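Local coordinates for protein methyltransferase (Thermus thermophilus, PDB 3TMA) that methylates the N2 atom of guanosine 6 in tRNA(Phe), taking the methyl group from S-adenosyl-L-methionine, at residues A[73-78]-A[166-171]; A[261-266]-A[297-302]; A[185-190]-A[215-220]. One frame throughout, in Å; residues are numbered along the deposited sequence. Where two conformers were deposited one is given.

Contact 1 of 3, residues A[73-78]-A[166-171]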
# COMPACT_ATOMS: atom_id res chain seq x y z
N ALA A 73 -4.29 -0.69 -2.28
CA ALA A 73 -3.83 -0.09 -3.53
C ALA A 73 -3.30 1.32 -3.34
O ALA A 73 -3.83 2.09 -2.52
CB ALA A 73 -4.95 -0.09 -4.59
N HIS A 74 -2.30 1.68 -4.12
CA HIS A 74 -1.85 3.07 -4.18
C HIS A 74 -2.56 3.80 -5.31
O HIS A 74 -3.38 4.70 -5.05
CB HIS A 74 -0.34 3.15 -4.35
CG HIS A 74 0.42 2.69 -3.15
ND1 HIS A 74 0.22 3.23 -1.89
CD2 HIS A 74 1.40 1.77 -3.01
CE1 HIS A 74 1.05 2.66 -1.04
NE2 HIS A 74 1.73 1.73 -1.69
N HIS A 75 -2.35 3.36 -6.56
CA HIS A 75 -2.98 3.97 -7.75
C HIS A 75 -3.77 2.93 -8.55
O HIS A 75 -3.49 1.72 -8.46
CB HIS A 75 -1.91 4.63 -8.68
CG HIS A 75 -1.57 6.04 -8.29
ND1 HIS A 75 -2.54 7.01 -8.06
CD2 HIS A 75 -0.38 6.64 -8.04
CE1 HIS A 75 -1.96 8.15 -7.73
NE2 HIS A 75 -0.64 7.95 -7.71
N LEU A 76 -4.80 3.40 -9.25
CA LEU A 76 -5.56 2.58 -10.18
C LEU A 76 -5.47 3.21 -11.60
O LEU A 76 -5.68 4.42 -11.76
CB LEU A 76 -7.03 2.58 -9.76
CG LEU A 76 -7.34 2.07 -8.32
CD1 LEU A 76 -8.85 2.16 -8.10
CD2 LEU A 76 -6.85 0.62 -8.17
N VAL A 77 -5.26 2.36 -12.59
CA VAL A 77 -5.27 2.75 -14.03
C VAL A 77 -6.25 1.85 -14.79
O VAL A 77 -6.20 0.65 -14.64
CB VAL A 77 -3.84 2.56 -14.64
CG1 VAL A 77 -3.76 3.02 -16.09
CG2 VAL A 77 -2.85 3.41 -13.80
N LEU A 78 -7.09 2.42 -15.63
CA LEU A 78 -7.87 1.61 -16.57
C LEU A 78 -7.15 1.57 -17.90
O LEU A 78 -6.97 2.63 -18.51
CB LEU A 78 -9.27 2.20 -16.75
CG LEU A 78 -10.18 1.61 -17.84
CD1 LEU A 78 -10.52 0.20 -17.49
CD2 LEU A 78 -11.45 2.48 -17.94
N GLY A 166 -4.16 3.86 -21.45
CA GLY A 166 -5.42 4.16 -20.73
C GLY A 166 -5.30 5.39 -19.87
O GLY A 166 -4.54 6.30 -20.18
N VAL A 167 -6.07 5.43 -18.78
CA VAL A 167 -6.24 6.64 -18.00
C VAL A 167 -6.10 6.28 -16.51
O VAL A 167 -6.58 5.22 -16.06
CB VAL A 167 -7.63 7.34 -18.34
CG1 VAL A 167 -8.78 6.38 -18.13
CG2 VAL A 167 -7.84 8.59 -17.53
N GLN A 168 -5.32 7.07 -15.79
CA GLN A 168 -5.26 6.97 -14.35
C GLN A 168 -6.61 7.32 -13.71
O GLN A 168 -7.20 8.34 -14.02
CB GLN A 168 -4.17 7.88 -13.80
CG GLN A 168 -3.79 7.56 -12.36
CD GLN A 168 -2.39 8.09 -12.03
OE1 GLN A 168 -1.42 7.76 -12.70
NE2 GLN A 168 -2.31 8.92 -11.01
N LEU A 169 -7.11 6.47 -12.83
CA LEU A 169 -8.43 6.70 -12.22
C LEU A 169 -8.32 7.51 -10.94
O LEU A 169 -9.26 8.17 -10.54
CB LEU A 169 -9.17 5.39 -11.92
CG LEU A 169 -9.35 4.51 -13.14
CD1 LEU A 169 -9.85 3.14 -12.68
CD2 LEU A 169 -10.36 5.16 -14.12
N THR A 170 -7.20 7.34 -10.25
CA THR A 170 -6.94 8.01 -8.98
C THR A 170 -6.18 9.31 -9.25
O THR A 170 -5.24 9.31 -10.04
CB THR A 170 -6.05 7.08 -8.08
OG1 THR A 170 -5.02 6.48 -8.90
CG2 THR A 170 -6.92 5.99 -7.48
N GLU A 171 -6.56 10.40 -8.59
CA GLU A 171 -5.76 11.64 -8.64
C GLU A 171 -4.67 11.54 -7.57
O GLU A 171 -3.49 11.37 -7.87
CB GLU A 171 -6.64 12.87 -8.36
CG GLU A 171 -8.08 12.79 -8.93
CD GLU A 171 -8.67 14.17 -9.25
OE1 GLU A 171 -8.88 14.97 -8.30
OE2 GLU A 171 -8.92 14.45 -10.44
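His-75 and Thr-170 meet through a short hydrogen bond, His-75 ND1 to Thr-170 OG1 at 2.7 Å, with the hydroxyl at the edge of the imidazole. The same OG1 accepts from Leu-76 N at 3.1 Å (164°), so two bonds grip the threonine oxygen and fix its rotation. A chi1 of 42° places OG1 between the backbone N and the carbonyl carbon and leaves CG2 against Leu-76 CG at 4.0 Å, so both branches of the threonine meet Leu-76. Gln-168 brings NE2 over one face of the His-75 ring, 3.3 Å above its plane and toward the rim, with the amide tilted 38° to the ring. NE2 donates a hydrogen bond to Thr-170 O, which lies in the amide plane, while OE1 accepts from Arg-155. Further along, Leu-169 packs CD1 on Leu-76 CB and CD2 on Leu-78 CB. Leu-78 and Val-167 form a hydrogen-bonded antiparallel pair, Val-77 and Gln-168 a non-hydrogen-bonded one, and Leu-169 N reaches Leu-76 O at 2.7 Å just past the strand end. Strands 76-84 and 162-168 are neighbours inside the mixed sheet of the THUMP-containing N-terminal part, with strand 21-25 flanking the first and strand 152-159 the second.

Contact 2 of 3, residues A[261-266]-A[297-302]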
# COMPACT_ATOMS: atom_id res chain seq x y z
N ALA A 261 3.32 5.03 26.72
CA ALA A 261 3.71 3.66 27.05
C ALA A 261 5.10 3.35 26.49
O ALA A 261 5.39 3.65 25.32
CB ALA A 261 2.71 2.69 26.50
N ASP A 262 5.90 2.66 27.28
CA ASP A 262 7.23 2.25 26.86
C ASP A 262 7.12 0.83 26.31
O ASP A 262 6.73 -0.07 27.04
CB ASP A 262 8.18 2.28 28.07
CG ASP A 262 9.65 2.16 27.67
OD1 ASP A 262 9.97 1.52 26.64
OD2 ASP A 262 10.50 2.72 28.39
N ALA A 263 7.44 0.64 25.04
CA ALA A 263 7.36 -0.68 24.41
C ALA A 263 8.34 -1.72 24.97
O ALA A 263 8.19 -2.92 24.70
CB ALA A 263 7.55 -0.57 22.89
N ARG A 264 9.32 -1.28 25.76
CA ARG A 264 10.22 -2.22 26.45
C ARG A 264 9.55 -2.85 27.68
O ARG A 264 10.05 -3.85 28.21
CB ARG A 264 11.51 -1.52 26.92
CG ARG A 264 12.41 -0.96 25.83
CD ARG A 264 13.54 -0.15 26.48
NE ARG A 264 14.85 -0.30 25.83
CZ ARG A 264 15.36 0.55 24.94
NH1 ARG A 264 14.64 1.60 24.53
NH2 ARG A 264 16.58 0.36 24.42
N HIS A 265 8.44 -2.26 28.14
CA HIS A 265 7.72 -2.75 29.32
C HIS A 265 6.21 -2.81 29.10
O HIS A 265 5.42 -2.33 29.94
CB HIS A 265 8.00 -1.83 30.51
CG HIS A 265 9.45 -1.73 30.86
ND1 HIS A 265 10.15 -2.78 31.44
CD2 HIS A 265 10.35 -0.73 30.69
CE1 HIS A 265 11.41 -2.42 31.60
NE2 HIS A 265 11.56 -1.19 31.15
N LEU A 266 5.81 -3.39 27.97
CA LEU A 266 4.38 -3.45 27.57
C LEU A 266 3.39 -3.92 28.63
O LEU A 266 2.29 -3.36 28.75
CB LEU A 266 4.21 -4.28 26.29
CG LEU A 266 4.80 -3.67 25.02
CD1 LEU A 266 4.70 -4.68 23.91
CD2 LEU A 266 4.09 -2.36 24.70
N TRP A 297 14.83 -7.10 22.23
CA TRP A 297 14.83 -8.12 23.28
C TRP A 297 13.66 -7.94 24.28
O TRP A 297 12.85 -8.87 24.52
CB TRP A 297 16.16 -8.01 24.05
CG TRP A 297 16.24 -8.97 25.15
CD1 TRP A 297 15.76 -8.82 26.44
CD2 TRP A 297 16.79 -10.27 25.08
NE1 TRP A 297 15.98 -9.96 27.15
CE2 TRP A 297 16.63 -10.86 26.34
CE3 TRP A 297 17.43 -10.99 24.07
CZ2 TRP A 297 17.09 -12.13 26.63
CZ3 TRP A 297 17.89 -12.24 24.35
CH2 TRP A 297 17.71 -12.81 25.61
N ASP A 298 13.56 -6.74 24.84
CA ASP A 298 12.51 -6.41 25.80
C ASP A 298 11.12 -6.35 25.15
O ASP A 298 10.13 -6.80 25.75
CB ASP A 298 12.78 -5.05 26.44
CG ASP A 298 14.02 -5.04 27.35
OD1 ASP A 298 14.56 -6.12 27.70
OD2 ASP A 298 14.44 -3.91 27.71
N PHE A 299 11.03 -5.77 23.96
CA PHE A 299 9.75 -5.70 23.30
C PHE A 299 9.22 -7.10 22.98
O PHE A 299 8.05 -7.38 23.19
CB PHE A 299 9.81 -4.86 22.00
CG PHE A 299 8.67 -5.16 21.05
CD1 PHE A 299 7.38 -4.77 21.37
CD2 PHE A 299 8.89 -5.83 19.87
CE1 PHE A 299 6.31 -5.06 20.54
CE2 PHE A 299 7.85 -6.14 19.01
CZ PHE A 299 6.55 -5.79 19.37
N LEU A 300 10.06 -7.98 22.43
CA LEU A 300 9.51 -9.29 22.01
C LEU A 300 9.08 -10.11 23.23
O LEU A 300 8.17 -10.91 23.14
CB LEU A 300 10.51 -10.09 21.19
CG LEU A 300 10.76 -9.47 19.81
CD1 LEU A 300 12.06 -10.03 19.21
CD2 LEU A 300 9.53 -9.67 18.89
N ARG A 301 9.80 -9.96 24.34
CA ARG A 301 9.40 -10.68 25.54
C ARG A 301 8.10 -10.16 26.14
O ARG A 301 7.26 -10.94 26.61
CB ARG A 301 10.55 -10.79 26.56
CG ARG A 301 11.52 -11.93 26.14
CD ARG A 301 12.95 -11.71 26.63
NE ARG A 301 13.80 -12.72 26.00
CZ ARG A 301 14.19 -12.67 24.72
NH1 ARG A 301 13.84 -11.63 23.94
NH2 ARG A 301 14.88 -13.68 24.23
N GLY A 302 7.92 -8.84 26.13
CA GLY A 302 6.65 -8.25 26.55
C GLY A 302 5.53 -8.72 25.62
O GLY A 302 4.39 -8.99 26.08
O HOH W 1 7.65 -5.03 26.41
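Leu-266 and Phe-299 make the tight apolar end of this contact: Leu-266 CD1 lies 3.7 Å from Phe-299 CD1 and nearly as close to CE1, approaching the ring obliquely. Phe-299 holds CG anti to its backbone N (chi1 160°), which carries the ring past Ala-263. There the carbonyl O of Ala-263 sits in the ring plane at its edge, and also takes a CA-H...O contact from Phe-299 CA at 3.5 Å. Phe-211 meets the same ring edge-to-face, and Leu-315 of strand 312-317 packs on it. With no side chain at Gly-302, Leu-266 can lie against that helical turn, though more loosely than against Phe-299.

The 261-266 segment follows strand 257-260 in the Rossmann-fold methyltransferase domain, and its Asp-262 and Ala-263 are assigned to the S-adenosyl-L-methionine site by similarity. Asp-262 OD1 accepts from Arg-264 N at 3.0 Å, an Asx turn that shapes the loop as it approaches helix 290-305. A single water ties loop to helix: it donates to Ala-263 O (2.8 Å) and Asp-298 O (3.1 Å) and accepts from Leu-266 N (2.9 Å).

Toward the partly exposed side the fit slackens. Asp-298 CB rests on Arg-264 O (3.5 Å) and, a little farther off, on Arg-264 CB, but the charged ends stay beyond salt-bridge range, Arg-264 NE lying 4.1 Å from Asp-298 OD2. At that separation, with guanidinium and carboxylate planes 70° apart, any attraction is probably long-range, not a paired bond, and the arginine chain, bent at CG-CD, rests on His-294 and Leu-295.

Contact 3 of 3, residues A[185-190]-A[215-220]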
# COMPACT_ATOMS: atom_id res chain seq x y z
N GLY A 185 5.51 8.01 8.98
CA GLY A 185 6.83 8.40 8.51
C GLY A 185 6.99 7.98 7.06
O GLY A 185 6.52 8.66 6.14
N SER A 186 7.65 6.85 6.86
CA SER A 186 7.56 6.16 5.58
C SER A 186 6.36 5.19 5.57
O SER A 186 6.08 4.56 4.54
CB SER A 186 8.88 5.44 5.25
OG SER A 186 9.02 5.30 3.84
N LEU A 187 5.65 5.08 6.70
CA LEU A 187 4.70 3.98 6.89
C LEU A 187 3.27 4.27 6.41
O LEU A 187 2.51 4.95 7.10
CB LEU A 187 4.65 3.53 8.34
CG LEU A 187 3.64 2.39 8.40
CD1 LEU A 187 4.30 1.11 8.03
CD2 LEU A 187 3.02 2.29 9.75
N THR A 188 2.87 3.66 5.31
CA THR A 188 1.61 4.04 4.67
C THR A 188 0.46 3.28 5.32
O THR A 188 0.68 2.18 5.86
CB THR A 188 1.64 3.72 3.16
OG1 THR A 188 1.77 2.29 3.00
CG2 THR A 188 2.87 4.34 2.52
N PRO A 189 -0.78 3.77 5.14
CA PRO A 189 -1.92 2.92 5.52
C PRO A 189 -1.97 1.58 4.75
O PRO A 189 -2.50 0.60 5.27
CB PRO A 189 -3.15 3.80 5.18
CG PRO A 189 -2.65 5.19 5.34
CD PRO A 189 -1.19 5.18 4.90
N VAL A 190 -1.42 1.53 3.54
CA VAL A 190 -1.39 0.26 2.79
C VAL A 190 -0.52 -0.82 3.50
O VAL A 190 -0.92 -1.97 3.63
CB VAL A 190 -0.90 0.48 1.35
CG1 VAL A 190 -0.61 -0.87 0.67
CG2 VAL A 190 -2.00 1.28 0.54
N GLY A 215 -0.25 7.37 14.74
CA GLY A 215 -1.44 6.56 14.93
C GLY A 215 -1.82 5.70 13.73
O GLY A 215 -2.82 5.02 13.79
N THR A 216 -1.02 5.70 12.66
CA THR A 216 -1.45 5.06 11.39
C THR A 216 -1.92 3.61 11.48
O THR A 216 -3.01 3.27 10.96
CB THR A 216 -0.37 5.15 10.31
OG1 THR A 216 -0.05 6.53 10.08
CG2 THR A 216 -0.87 4.52 8.99
N ILE A 217 -1.15 2.77 12.19
CA ILE A 217 -1.53 1.36 12.32
C ILE A 217 -2.83 1.18 13.14
O ILE A 217 -3.73 0.42 12.73
CB ILE A 217 -0.41 0.52 12.93
CG1 ILE A 217 0.72 0.35 11.92
CG2 ILE A 217 -0.91 -0.86 13.30
CD1 ILE A 217 2.05 -0.13 12.59
N ALA A 218 -2.95 1.91 14.26
CA ALA A 218 -4.17 1.87 15.07
C ALA A 218 -5.42 2.31 14.30
O ALA A 218 -6.49 1.70 14.44
CB ALA A 218 -4.03 2.72 16.39
N LEU A 219 -5.30 3.37 13.50
CA LEU A 219 -6.44 3.91 12.79
C LEU A 219 -6.82 2.92 11.70
O LEU A 219 -8.01 2.72 11.46
CB LEU A 219 -6.08 5.28 12.14
CG LEU A 219 -5.68 6.39 13.15
CD1 LEU A 219 -4.99 7.59 12.44
CD2 LEU A 219 -6.91 6.88 13.90
N GLU A 220 -5.82 2.38 10.96
CA GLU A 220 -6.12 1.37 9.94
C GLU A 220 -6.85 0.15 10.52
O GLU A 220 -7.88 -0.35 9.95
CB GLU A 220 -4.86 0.95 9.17
CG GLU A 220 -5.16 -0.01 7.97
CD GLU A 220 -5.89 0.68 6.77
OE1 GLU A 220 -6.02 1.92 6.72
OE2 GLU A 220 -6.35 -0.04 5.87
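Two helix starts of the Rossmann-fold methyltransferase domain meet here, and Gly-215 and Thr-216 at the second belong, by similarity, to the S-adenosyl-L-methionine site. The Leu-187 side chain lies about 4 Å from that of Asn-279, which probably binds the cofactor too. Gly-215 is the N-cap of helix 216-225, and at its backbone angles (phi 111°) a CB would collide with the preceding carbonyl O, so glycine is needed. Thr-216 turns its methyl CG2 across the contact, anti to its backbone N, 3.9 Å from Leu-187 O and 4.1 Å from Pro-189 CG. Beside it Leu-187 pushes CD2 onto the side of Ile-217, 3.7 Å from CG1, the two chains crossing at about a right angle. Glu-220, bent at chi2 (70°), brings its carboxylate alongside the first turn of helix 189-198, with CD 3.7 Å from Pro-189 O. Its oxygens bond elsewhere, OE1 in salt bridges to Arg-177 and Arg-71, OE2 to Gln-193. Thr-188 OG1 caps helix 189-198 at Leu-191 N and also bonds His-27. Between the segments lies van der Waals packing, much of it carbon against oxygen, while the buried Glu-220 carboxylate is probably kept ionised by its two arginines.

In the fold
Along the chain the order is contact 1, contact 3, contact 2. Contact 1 joins two central strands of the mixed sheet in the N-terminal, THUMP-containing part; contacts 3 and 2 both lie in the Rossmann-fold methyltransferase domain. Contact 3 is the middle one in space as well: its centre is about 21 Å from that of contact 1 and 20 Å from that of contact 2, whereas contacts 1 and 2 are about 41 Å apart, on opposite sides of the chain's centre. Contacts 1 and 3 touch where Ala-73 O lies 3.7 Å from Val-190 CG2, so the two domains abut there. Contacts 2 and 3 each carry part of the probable S-adenosyl-L-methionine site.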